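Local coordinates for protein kynurenine formamidase (Bacillus anthracis, PDB 4CO9) that catalyses the zinc-dependent hydrolysis of N-formyl-L-kynurenine to L-kynurenine and formate, a step in tryptophan degradation by the kynurenine pathway, at residues 11-14 against 18-21; 172-177 against 202-207. All blocks are in the same frame, centred on the assembly; numbering follows the deposited sequence.

The two contacts follow one another along the chain, with centres about 11 Å apart. Contact 1 (11-14 with 18-21) is partly buried and lies within one loop, where an isoleucine methyl meets two polar oxygens. Contact 2 (172-177 with 202-207) is wholly buried near the middle of the chain and joins aliphatic side chains on a segment whose Glu175 binds two zinc ions. They meet directly: Ser12 OG is 2.9 Å and Ile11 N 3.0 Å from Ala206 O, both probable hydrogen bonds, and Gln13 CG packs on Asn176 O. Thr55 OG1 bonds to both Gln13 N and Asn176 O. Each contact also touches the second subunit of the homodimer.

Contact 1 of 2, residues 11-14 against 18-21; sequences ISQP and DIAT
Pro14 and Ile19 bring the two loop segments together without regular strand pairing, their CA atoms being 7.6 Å apart and no hydrogen bond joining 11-14 to 18-21. The long branch of Ile19 spans the gap. CG1 stands opposite the backbone N (chi1 -161°) and the chain continues nearly straight to CD1, so the terminal methyl is carried well out from its own backbone. Ile19 CD1 rests 3.5 Å from Pro14 O and 3.9 Å from Gln13 OE1. Gln13, extended beyond CG, runs at about a right angle to Ile19; its OE1 beside the methyl makes a contact of packing and not a bond. The branched, apolar side chain of Ile19 suits a buried position and also packs on Thr53, whereas the amide of Gln13 suits a partly exposed one. Pro14 meets Ile19 through its backbone carbonyl and packs on Ser197 of the second subunit. The loop borders the active site: segment 18-21 leads into the substrate-binding Trp22, and the Gln13 side chain is about 7 Å from that of the zinc ligand His56. The whole contact lies between strand 9-10, at one edge of the mixed sheet, and strand 29-34.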
ATOM      1  N   ILE C  11       0.926  -9.275   7.805  1.00  8.88           N
ATOM      2  CA  ILE C  11       1.871 -10.275   7.300  1.00  8.85           C
ATOM      3  C   ILE C  11       2.952  -9.634   6.422  1.00  8.61           C
ATOM      4  O   ILE C  11       3.476 -10.268   5.500  1.00  8.71           O
ATOM      5  CB  ILE C  11       1.160 -11.441   6.572  1.00  8.85           C
ATOM      6  CG1 ILE C  11       0.309 -10.952   5.397  1.00  8.76           C
ATOM      7  CG2 ILE C  11       0.303 -12.203   7.567  1.00  9.20           C
ATOM      8  CD1 ILE C  11      -0.018 -12.041   4.399  1.00  8.80           C
ATOM      9  N   SER C  12       3.273  -8.379   6.728  1.00  8.18           N
ATOM     10  CA  SER C  12       4.286  -7.627   6.004  1.00  8.18           C
ATOM     11  C   SER C  12       5.584  -7.519   6.808  1.00  8.10           C
ATOM     12  O   SER C  12       5.565  -7.515   8.034  1.00  7.86           O
ATOM     13  CB  SER C  12       3.787  -6.219   5.703  1.00  8.06           C
ATOM     14  OG  SER C  12       2.546  -6.240   5.018  1.00  7.98           O
ATOM     15  N   GLN C  13       6.705  -7.438   6.097  1.00  8.23           N
ATOM     16  CA  GLN C  13       8.003  -7.199   6.723  1.00  8.45           C
ATOM     17  C   GLN C  13       8.171  -5.718   7.088  1.00  8.46           C
ATOM     18  O   GLN C  13       7.905  -4.854   6.269  1.00  8.18           O
ATOM     19  CB  GLN C  13       9.128  -7.628   5.783  1.00  8.94           C
ATOM     20  CG  GLN C  13       9.193  -9.120   5.517  1.00  9.40           C
ATOM     21  CD  GLN C  13      10.365  -9.539   4.665  1.00 10.07           C
ATOM     22  OE1 GLN C  13      10.983  -8.727   3.987  1.00 10.18           O
ATOM     23  NE2 GLN C  13      10.687 -10.827   4.698  1.00 10.25           N
ATOM     24  N   PRO C  14       8.649  -5.426   8.308  1.00  8.59           N
ATOM     25  CA  PRO C  14       8.879  -4.029   8.645  1.00  8.68           C
ATOM     26  C   PRO C  14       9.925  -3.410   7.731  1.00  8.65           C
ATOM     27  O   PRO C  14      10.968  -4.028   7.478  1.00  8.26           O
ATOM     28  CB  PRO C  14       9.389  -4.082  10.090  1.00  8.88           C
ATOM     29  CG  PRO C  14       8.844  -5.347  10.638  1.00  9.18           C
ATOM     30  CD  PRO C  14       8.837  -6.316   9.474  1.00  8.95           C
ATOM     31  N   ASP C  18      17.452  -1.267   8.297  1.00 12.18           N
ATOM     32  CA  ASP C  18      18.080  -2.564   8.512  1.00 12.85           C
ATOM     33  C   ASP C  18      17.583  -3.688   7.606  1.00 11.95           C
ATOM     34  O   ASP C  18      18.131  -4.786   7.646  1.00 11.90           O
ATOM     35  CB  ASP C  18      17.887  -3.003   9.972  1.00 13.88           C
ATOM     36  CG  ASP C  18      18.514  -2.029  10.965  1.00 15.32           C
ATOM     37  OD1 ASP C  18      19.556  -1.433  10.641  1.00 16.08           O
ATOM     38  OD2 ASP C  18      17.953  -1.876  12.067  1.00 17.67           O
ATOM     39  N   ILE C  19      16.530  -3.453   6.828  1.00 11.05           N
ATOM     40  CA  ILE C  19      15.979  -4.510   5.993  1.00 10.66           C
ATOM     41  C   ILE C  19      16.967  -4.906   4.898  1.00 10.64           C
ATOM     42  O   ILE C  19      17.722  -4.087   4.411  1.00  9.85           O
ATOM     43  CB  ILE C  19      14.615  -4.130   5.387  1.00 10.62           C
ATOM     44  CG1 ILE C  19      13.876  -5.404   4.934  1.00 10.82           C
ATOM     45  CG2 ILE C  19      14.757  -3.141   4.255  1.00 10.43           C
ATOM     46  CD1 ILE C  19      12.441  -5.177   4.529  1.00 10.65           C
ATOM     47  N   ALA C  20      16.955  -6.182   4.546  1.00 11.01           N
ATOM     48  CA  ALA C  20      17.782  -6.702   3.467  1.00 11.25           C
ATOM     49  C   ALA C  20      17.262  -6.264   2.107  1.00 11.36           C
ATOM     50  O   ALA C  20      16.102  -5.857   1.964  1.00 10.84           O
ATOM     51  CB  ALA C  20      17.827  -8.218   3.533  1.00 11.47           C
ATOM     52  N   THR C  21      18.141  -6.329   1.118  1.00 11.30           N
ATOM     53  CA  THR C  21      17.781  -6.115  -0.279  1.00 11.63           C
ATOM     54  C   THR C  21      18.490  -7.155  -1.133  1.00 11.63           C
ATOM     55  O   THR C  21      19.404  -7.827  -0.665  1.00 11.10           O
ATOM     56  CB  THR C  21      18.205  -4.720  -0.762  1.00 12.26           C
ATOM     57  OG1 THR C  21      19.617  -4.570  -0.623  1.00 13.56           O
ATOM     58  CG2 THR C  21      17.516  -3.616   0.038  1.00 12.48           C
TER

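Contact 2 of 2, residues 172-177 against 202-207; sequences HILENV and SPVRAV. With ZN (zinc ion), chain O; ZN (zinc ion), chain P.
Leu174 meets Val204 through a single pair of methyls, while the very next residue, Glu175, bridges two zinc ions. Leu174 CD1 lies 4.0 Å from Val204 CG2; CG of the leucine stands anti to the backbone N (chi1 167°), which swings the branched end towards Val204. The two side chains approach at a slant. Further along, Val177 CG1 sits 4.3 Å from Ala206 CB, where the small methyl of alanine lets the chains come closer, with CA atoms 7.2 Å apart. All four side chains are buried, as suits their apolar character. Ile57, of strand 56-58, packs on both Leu174 and Val204; that strand lies between 172-175 and 201-203 in the sheet, which explains why the two segments share no backbone hydrogen bond.

Glu175 sends its extended chain to the metals. Glu175 OE2 binds one zinc ion at 2.1 Å, and Glu175 OE1 bridges, reaching that same zinc at 2.6 Å and the second at 2.4 Å. Asp58 and His163 help hold the first ion, while His52, His56 and Asp58 help hold the second. One water bridges the two ions, its oxygen 2.0 Å from each, and is probably the source of the attacking nucleophile, since two cations would favour its deprotonation; a second water binds only the zinc held by both Glu175 oxygens. After Glu175 the chain turns at Asn176, whose positive phi (62°) asparagine tolerates well. The strand that carries the aliphatic contact, 172-175, thus ends at the carboxylate-bridged binuclear zinc site of this cyclase-family hydrolase.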
ATOM      1  N   HIS C 172      -0.626 -13.851 -10.597  1.00 13.61           N
ATOM      2  CA  HIS C 172       0.133 -12.730 -10.090  1.00 12.50           C
ATOM      3  C   HIS C 172       1.010 -13.176  -8.932  1.00 11.34           C
ATOM      4  O   HIS C 172       0.802 -14.241  -8.383  1.00 11.22           O
ATOM      5  CB  HIS C 172      -0.830 -11.641  -9.689  1.00 12.62           C
ATOM      6  CG  HIS C 172      -1.609 -11.097 -10.844  1.00 12.90           C
ATOM      7  ND1 HIS C 172      -1.560  -9.774 -11.210  1.00 13.94           N
ATOM      8  CD2 HIS C 172      -2.428 -11.703 -11.732  1.00 13.11           C
ATOM      9  CE1 HIS C 172      -2.338  -9.580 -12.261  1.00 13.67           C
ATOM     10  NE2 HIS C 172      -2.869 -10.735 -12.601  1.00 13.68           N
ATOM     11  N   ILE C 173       1.994 -12.353  -8.587  1.00 10.49           N
ATOM     12  CA  ILE C 173       3.081 -12.756  -7.694  1.00 10.16           C
ATOM     13  C   ILE C 173       3.253 -11.795  -6.533  1.00  9.62           C
ATOM     14  O   ILE C 173       3.397 -10.586  -6.732  1.00  9.62           O
ATOM     15  CB  ILE C 173       4.419 -12.839  -8.465  1.00 10.44           C
ATOM     16  CG1 ILE C 173       4.330 -13.924  -9.541  1.00 10.68           C
ATOM     17  CG2 ILE C 173       5.581 -13.136  -7.510  1.00 10.39           C
ATOM     18  CD1 ILE C 173       5.476 -13.909 -10.530  1.00 10.93           C
ATOM     19  N   LEU C 174       3.277 -12.367  -5.328  1.00  9.29           N
ATOM     20  CA  LEU C 174       3.487 -11.651  -4.087  1.00  8.62           C
ATOM     21  C   LEU C 174       4.641 -12.318  -3.360  1.00  8.54           C
ATOM     22  O   LEU C 174       4.631 -13.529  -3.165  1.00  8.61           O
ATOM     23  CB  LEU C 174       2.195 -11.716  -3.268  1.00  8.61           C
ATOM     24  CG  LEU C 174       2.207 -11.314  -1.801  1.00  8.66           C
ATOM     25  CD1 LEU C 174       2.651  -9.864  -1.635  1.00  8.70           C
ATOM     26  CD2 LEU C 174       0.830 -11.536  -1.205  1.00  8.70           C
ATOM     27  N   GLU C 175       5.643 -11.536  -2.971  1.00  8.21           N
ATOM     28  CA  GLU C 175       6.861 -12.057  -2.362  1.00  8.20           C
ATOM     29  C   GLU C 175       7.114 -11.450  -0.984  1.00  8.20           C
ATOM     30  O   GLU C 175       6.625 -10.354  -0.672  1.00  7.97           O
ATOM     31  CB  GLU C 175       8.057 -11.808  -3.291  1.00  8.40           C
ATOM     32  CG  GLU C 175       8.033 -12.706  -4.515  1.00  8.48           C
ATOM     33  CD  GLU C 175       8.863 -12.198  -5.680  1.00  8.70           C
ATOM     34  OE1 GLU C 175       9.177 -10.987  -5.725  1.00  8.39           O
ATOM     35  OE2 GLU C 175       9.190 -13.032  -6.573  1.00  8.70           O
ATOM     36  N   ASN C 176       7.854 -12.191  -0.158  1.00  8.07           N
ATOM     37  CA  ASN C 176       8.234 -11.770   1.192  1.00  8.33           C
ATOM     38  C   ASN C 176       7.075 -11.540   2.168  1.00  8.41           C
ATOM     39  O   ASN C 176       7.152 -10.670   3.029  1.00  8.27           O
ATOM     40  CB  ASN C 176       9.125 -10.518   1.145  1.00  8.50           C
ATOM     41  CG  ASN C 176      10.559 -10.825   0.747  1.00  8.70           C
ATOM     42  OD1 ASN C 176      11.061 -11.923   0.975  1.00  8.97           O
ATOM     43  ND2 ASN C 176      11.233  -9.843   0.170  1.00  8.53           N
ATOM     44  N   VAL C 177       6.011 -12.318   2.064  1.00  8.69           N
ATOM     45  CA  VAL C 177       5.016 -12.303   3.137  1.00  9.11           C
ATOM     46  C   VAL C 177       5.609 -12.977   4.380  1.00  9.50           C
ATOM     47  O   VAL C 177       6.564 -13.734   4.269  1.00  8.98           O
ATOM     48  CB  VAL C 177       3.660 -12.941   2.759  1.00  9.36           C
ATOM     49  CG1 VAL C 177       2.904 -12.050   1.785  1.00  9.52           C
ATOM     50  CG2 VAL C 177       3.817 -14.353   2.205  1.00  9.50           C
ATOM     51  N   SER C 202       5.639  -3.222  -6.798  1.00  7.23           N
ATOM     52  CA  SER C 202       5.323  -2.266  -5.743  1.00  7.16           C
ATOM     53  C   SER C 202       5.448  -2.898  -4.386  1.00  7.10           C
ATOM     54  O   SER C 202       5.006  -4.022  -4.192  1.00  7.12           O
ATOM     55  CB  SER C 202       3.893  -1.755  -5.879  1.00  7.23           C
ATOM     56  OG  SER C 202       3.583  -0.836  -4.846  1.00  7.02           O
ATOM     57  N   PRO C 203       6.044  -2.177  -3.421  1.00  7.04           N
ATOM     58  CA  PRO C 203       5.819  -2.624  -2.049  1.00  6.91           C
ATOM     59  C   PRO C 203       4.333  -2.553  -1.728  1.00  6.62           C
ATOM     60  O   PRO C 203       3.597  -1.740  -2.314  1.00  6.37           O
ATOM     61  CB  PRO C 203       6.605  -1.616  -1.188  1.00  7.17           C
ATOM     62  CG  PRO C 203       6.885  -0.474  -2.067  1.00  7.41           C
ATOM     63  CD  PRO C 203       6.839  -0.945  -3.501  1.00  7.21           C
ATOM     64  N   VAL C 204       3.904  -3.415  -0.817  1.00  6.61           N
ATOM     65  CA  VAL C 204       2.513  -3.480  -0.395  1.00  6.64           C
ATOM     66  C   VAL C 204       2.447  -3.682   1.104  1.00  6.51           C
ATOM     67  O   VAL C 204       3.429  -4.106   1.734  1.00  6.46           O
ATOM     68  CB  VAL C 204       1.750  -4.640  -1.073  1.00  6.64           C
ATOM     69  CG1 VAL C 204       1.844  -4.538  -2.586  1.00  6.73           C
ATOM     70  CG2 VAL C 204       2.248  -5.996  -0.587  1.00  6.61           C
ATOM     71  N   ARG C 205       1.296  -3.344   1.680  1.00  6.57           N
ATOM     72  CA  ARG C 205       0.995  -3.760   3.038  1.00  6.57           C
ATOM     73  C   ARG C 205       0.062  -4.942   2.915  1.00  6.78           C
ATOM     74  O   ARG C 205      -1.122  -4.782   2.600  1.00  6.86           O
ATOM     75  CB  ARG C 205       0.339  -2.649   3.846  1.00  6.58           C
ATOM     76  CG  ARG C 205       0.202  -2.980   5.333  1.00  6.56           C
ATOM     77  CD  ARG C 205       1.564  -3.015   5.991  1.00  6.62           C
ATOM     78  NE  ARG C 205       1.530  -3.258   7.428  1.00  6.70           N
ATOM     79  CZ  ARG C 205       1.304  -2.335   8.358  1.00  6.74           C
ATOM     80  NH1 ARG C 205       1.024  -1.076   8.038  1.00  6.88           N
ATOM     81  NH2 ARG C 205       1.327  -2.688   9.627  1.00  6.82           N
ATOM     82  N   ALA C 206       0.613  -6.132   3.093  1.00  6.95           N
ATOM     83  CA  ALA C 206      -0.172  -7.338   3.069  1.00  7.10           C
ATOM     84  C   ALA C 206      -0.715  -7.619   4.457  1.00  7.29           C
ATOM     85  O   ALA C 206       0.042  -7.665   5.436  1.00  7.01           O
ATOM     86  CB  ALA C 206       0.655  -8.511   2.565  1.00  7.13           C
ATOM     87  N   VAL C 207      -2.034  -7.788   4.529  1.00  7.54           N
ATOM     88  CA  VAL C 207      -2.716  -8.179   5.754  1.00  7.88           C
ATOM     89  C   VAL C 207      -3.750  -9.257   5.448  1.00  8.21           C
ATOM     90  O   VAL C 207      -4.238  -9.362   4.322  1.00  7.90           O
ATOM     91  CB  VAL C 207      -3.432  -6.981   6.428  1.00  7.89           C
ATOM     92  CG1 VAL C 207      -2.449  -5.878   6.756  1.00  7.91           C
ATOM     93  CG2 VAL C 207      -4.547  -6.435   5.543  1.00  8.13           C
TER
HETATM   94 ZN    ZN O 401       9.942 -11.755  -8.078  1.00 23.31          ZN
HETATM   95 ZN    ZN P 402      10.058  -8.977  -6.698  1.00 22.07          ZN
HETATM   96  O   HOH W   1      11.208 -10.183  -7.895  1.00  9.58           O
HETATM   97  O   HOH W   2      12.216 -12.705  -7.492  1.00 18.80           O